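Local atomic coordinates of H127A/Y244A mutant of alginate lyase AlyC3 in complex with dimannuronate (PDB entry 7C8F), a protein that probably cleaves alginate, including its mannuronate-rich stretches, by beta-elimination, as a polysaccharide lyase of family PL7 from an Arctic Psychromonas. Residues B[69-75]-B[241-247]. Residue numbers count along the deposited sequence, not the author numbering.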
loop_
_atom_site.group_PDB
_atom_site.type_symbol
_atom_site.label_atom_id
_atom_site.label_comp_id
_atom_site.label_asym_id
_atom_site.label_seq_id
_atom_site.Cartn_x
_atom_site.Cartn_y
_atom_site.Cartn_z
ATOM N N PHE B 69 -29.325 -3.251 -17.608
ATOM C CA PHE B 69 -28.134 -4.057 -17.831
ATOM C C PHE B 69 -28.512 -5.529 -17.759
ATOM O O PHE B 69 -29.147 -5.961 -16.790
ATOM C CB PHE B 69 -27.071 -3.817 -16.746
ATOM C CG PHE B 69 -26.547 -2.411 -16.668
ATOM C CD1 PHE B 69 -27.236 -1.426 -15.970
ATOM C CD2 PHE B 69 -25.316 -2.093 -17.229
ATOM C CE1 PHE B 69 -26.734 -0.142 -15.854
ATOM C CE2 PHE B 69 -24.808 -0.808 -17.120
ATOM C CZ PHE B 69 -25.505 0.168 -16.434
ATOM N N LYS B 70 -28.068 -6.315 -18.734
ATOM C CA LYS B 70 -28.219 -7.763 -18.703
ATOM C C LYS B 70 -26.896 -8.432 -19.043
ATOM O O LYS B 70 -26.060 -7.865 -19.751
ATOM C CB LYS B 70 -29.273 -8.213 -19.729
ATOM C CG LYS B 70 -30.649 -7.597 -19.490
ATOM C CD LYS B 70 -31.593 -7.806 -20.679
ATOM C CE LYS B 70 -32.459 -9.034 -20.508
ATOM N NZ LYS B 70 -33.437 -9.148 -21.630
ATOM N N MET B 71 -26.712 -9.651 -18.547
ATOM C CA MET B 71 -25.592 -10.481 -18.964
ATOM C C MET B 71 -25.867 -11.934 -18.612
ATOM O O MET B 71 -26.446 -12.229 -17.560
ATOM C CB MET B 71 -24.278 -10.036 -18.303
ATOM C CG MET B 71 -23.032 -10.803 -18.772
ATOM S SD MET B 71 -22.859 -10.915 -20.571
ATOM C CE MET B 71 -22.988 -9.189 -21.054
ATOM N N LYS B 72 -25.414 -12.836 -19.452
ATOM C CA LYS B 72 -25.496 -14.268 -19.201
ATOM C C LYS B 72 -24.136 -14.881 -18.980
ATOM O O LYS B 72 -23.149 -14.379 -19.422
ATOM C CB LYS B 72 -26.250 -15.004 -20.317
ATOM C CG LYS B 72 -25.627 -14.952 -21.676
ATOM C CD LYS B 72 -26.217 -16.041 -22.572
ATOM C CE LYS B 72 -25.755 -15.909 -24.005
ATOM N NZ LYS B 72 -26.092 -17.084 -24.877
ATOM N N ASN B 73 -24.135 -15.987 -18.269
ATOM C CA ASN B 73 -22.983 -16.803 -17.961
ATOM C C ASN B 73 -22.173 -16.371 -16.770
ATOM O O ASN B 73 -22.094 -15.244 -16.478
ATOM C CB ASN B 73 -22.082 -17.081 -19.174
ATOM C CG ASN B 73 -22.847 -17.608 -20.365
ATOM O OD1 ASN B 73 -23.701 -18.430 -20.248
ATOM N ND2 ASN B 73 -22.507 -17.128 -21.512
ATOM N N ASP B 74 -21.583 -17.341 -16.121
ATOM C CA ASP B 74 -20.808 -17.140 -14.944
ATOM C C ASP B 74 -19.596 -16.304 -15.240
ATOM O O ASP B 74 -18.969 -16.506 -16.224
ATOM C CB ASP B 74 -20.415 -18.495 -14.362
ATOM C CG ASP B 74 -20.022 -18.442 -12.909
ATOM O OD1 ASP B 74 -20.344 -17.485 -12.244
ATOM O OD2 ASP B 74 -19.420 -19.386 -12.428
ATOM N N HIS B 75 -19.320 -15.342 -14.362
ATOM C CA HIS B 75 -18.133 -14.492 -14.408
ATOM C C HIS B 75 -18.143 -13.470 -15.537
ATOM O O HIS B 75 -17.138 -12.773 -15.736
ATOM C CB HIS B 75 -16.832 -15.300 -14.417
ATOM C CG HIS B 75 -16.778 -16.346 -13.347
ATOM N ND1 HIS B 75 -16.646 -17.689 -13.625
ATOM C CD2 HIS B 75 -16.866 -16.246 -12.000
ATOM C CE1 HIS B 75 -16.639 -18.371 -12.492
ATOM N NE2 HIS B 75 -16.771 -17.519 -11.492
ATOM N N GLY B 241 -23.824 -1.969 -12.727
ATOM C CA GLY B 241 -24.410 -2.744 -13.809
ATOM C C GLY B 241 -24.745 -4.126 -13.302
ATOM O O GLY B 241 -25.398 -4.243 -12.256
ATOM N N VAL B 242 -24.283 -5.177 -13.984
ATOM C CA VAL B 242 -24.397 -6.546 -13.481
ATOM C C VAL B 242 -23.085 -7.277 -13.688
ATOM O O VAL B 242 -22.384 -7.062 -14.684
ATOM C CB VAL B 242 -25.538 -7.350 -14.143
ATOM C CG1 VAL B 242 -26.876 -6.778 -13.774
ATOM C CG2 VAL B 242 -25.357 -7.379 -15.654
ATOM N N ALA B 243 -22.750 -8.132 -12.729
ATOM C CA ALA B 243 -21.648 -9.073 -12.842
ATOM C C ALA B 243 -22.139 -10.368 -12.220
ATOM O O ALA B 243 -22.700 -10.349 -11.121
ATOM C CB ALA B 243 -20.393 -8.560 -12.125
ATOM N N ASN B 244 -21.954 -11.487 -12.921
ATOM C CA ASN B 244 -22.603 -12.743 -12.558
ATOM C C ASN B 244 -21.676 -13.603 -11.722
ATOM O O ASN B 244 -20.560 -13.925 -12.151
ATOM C CB ASN B 244 -22.993 -13.533 -13.806
ATOM C CG ASN B 244 -24.045 -12.844 -14.625
ATOM O OD1 ASN B 244 -24.726 -11.933 -14.157
ATOM N ND2 ASN B 244 -24.200 -13.287 -15.872
ATOM N N GLN B 245 -22.147 -13.985 -10.534
ATOM C CA GLN B 245 -21.524 -15.051 -9.763
ATOM C C GLN B 245 -22.537 -16.181 -9.595
ATOM O O GLN B 245 -22.931 -16.533 -8.475
ATOM C CB GLN B 245 -20.987 -14.519 -8.429
ATOM C CG GLN B 245 -19.805 -13.533 -8.592
ATOM C CD GLN B 245 -20.225 -12.057 -8.641
ATOM O OE1 GLN B 245 -21.258 -11.668 -8.092
ATOM N NE2 GLN B 245 -19.409 -11.226 -9.296
ATOM N N PHE B 246 -22.993 -16.722 -10.725
ATOM C CA PHE B 246 -23.919 -17.846 -10.783
ATOM C C PHE B 246 -23.812 -18.399 -12.197
ATOM O O PHE B 246 -23.328 -17.712 -13.102
ATOM C CB PHE B 246 -25.356 -17.419 -10.460
ATOM C CG PHE B 246 -25.976 -16.536 -11.503
ATOM C CD1 PHE B 246 -25.716 -15.175 -11.524
ATOM C CD2 PHE B 246 -26.823 -17.064 -12.473
ATOM C CE1 PHE B 246 -26.285 -14.364 -12.478
ATOM C CE2 PHE B 246 -27.391 -16.252 -13.438
ATOM C CZ PHE B 246 -27.120 -14.900 -13.445
ATOM N N THR B 247 -24.243 -19.646 -12.381
ATOM C CA THR B 247 -24.049 -20.320 -13.659
ATOM C C THR B 247 -25.357 -20.502 -14.420
ATOM O O THR B 247 -26.450 -20.517 -13.850
ATOM C CB THR B 247 -23.345 -21.681 -13.506
ATOM O OG1 THR B 247 -24.286 -22.674 -13.069
ATOM C CG2 THR B 247 -22.182 -21.597 -12.522
#
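This is face-to-face packing in the beta-sandwich (jelly roll) of a PL7 alginate lyase: strand 69-72 belongs to one sheet, strand 242-245 to the other, the sugar-binding one, and their axes pass 7.0 Å apart at 28°. Asn244 is the most covered residue. Its side chain crosses the gap and spends both amide hydrogens on backbone carbonyls, ND2 lying 3.0 Å from Met71 O and 2.9 Å from Asn73 O, while OD1 is held by Ser251. Residues 73-75 carry the chain over into the other sheet, where strand 77-82 pairs with 242-245; His75 N donates to Asn244 O at 2.9 Å just ahead of that pairing. Asp74 lies against residues 246-247, with OD2 3.5 Å from Thr247 CG2. Val242 points into the apolar interior, its CG2 3.9 Å from Met71 CB and 4.1 Å from Phe69 CB. At the corner only glycine fits at 241: a CB would clash with the Phe69 ring, over whose face Gly241 CA makes a CH-pi contact, 3.6 Å from the centroid.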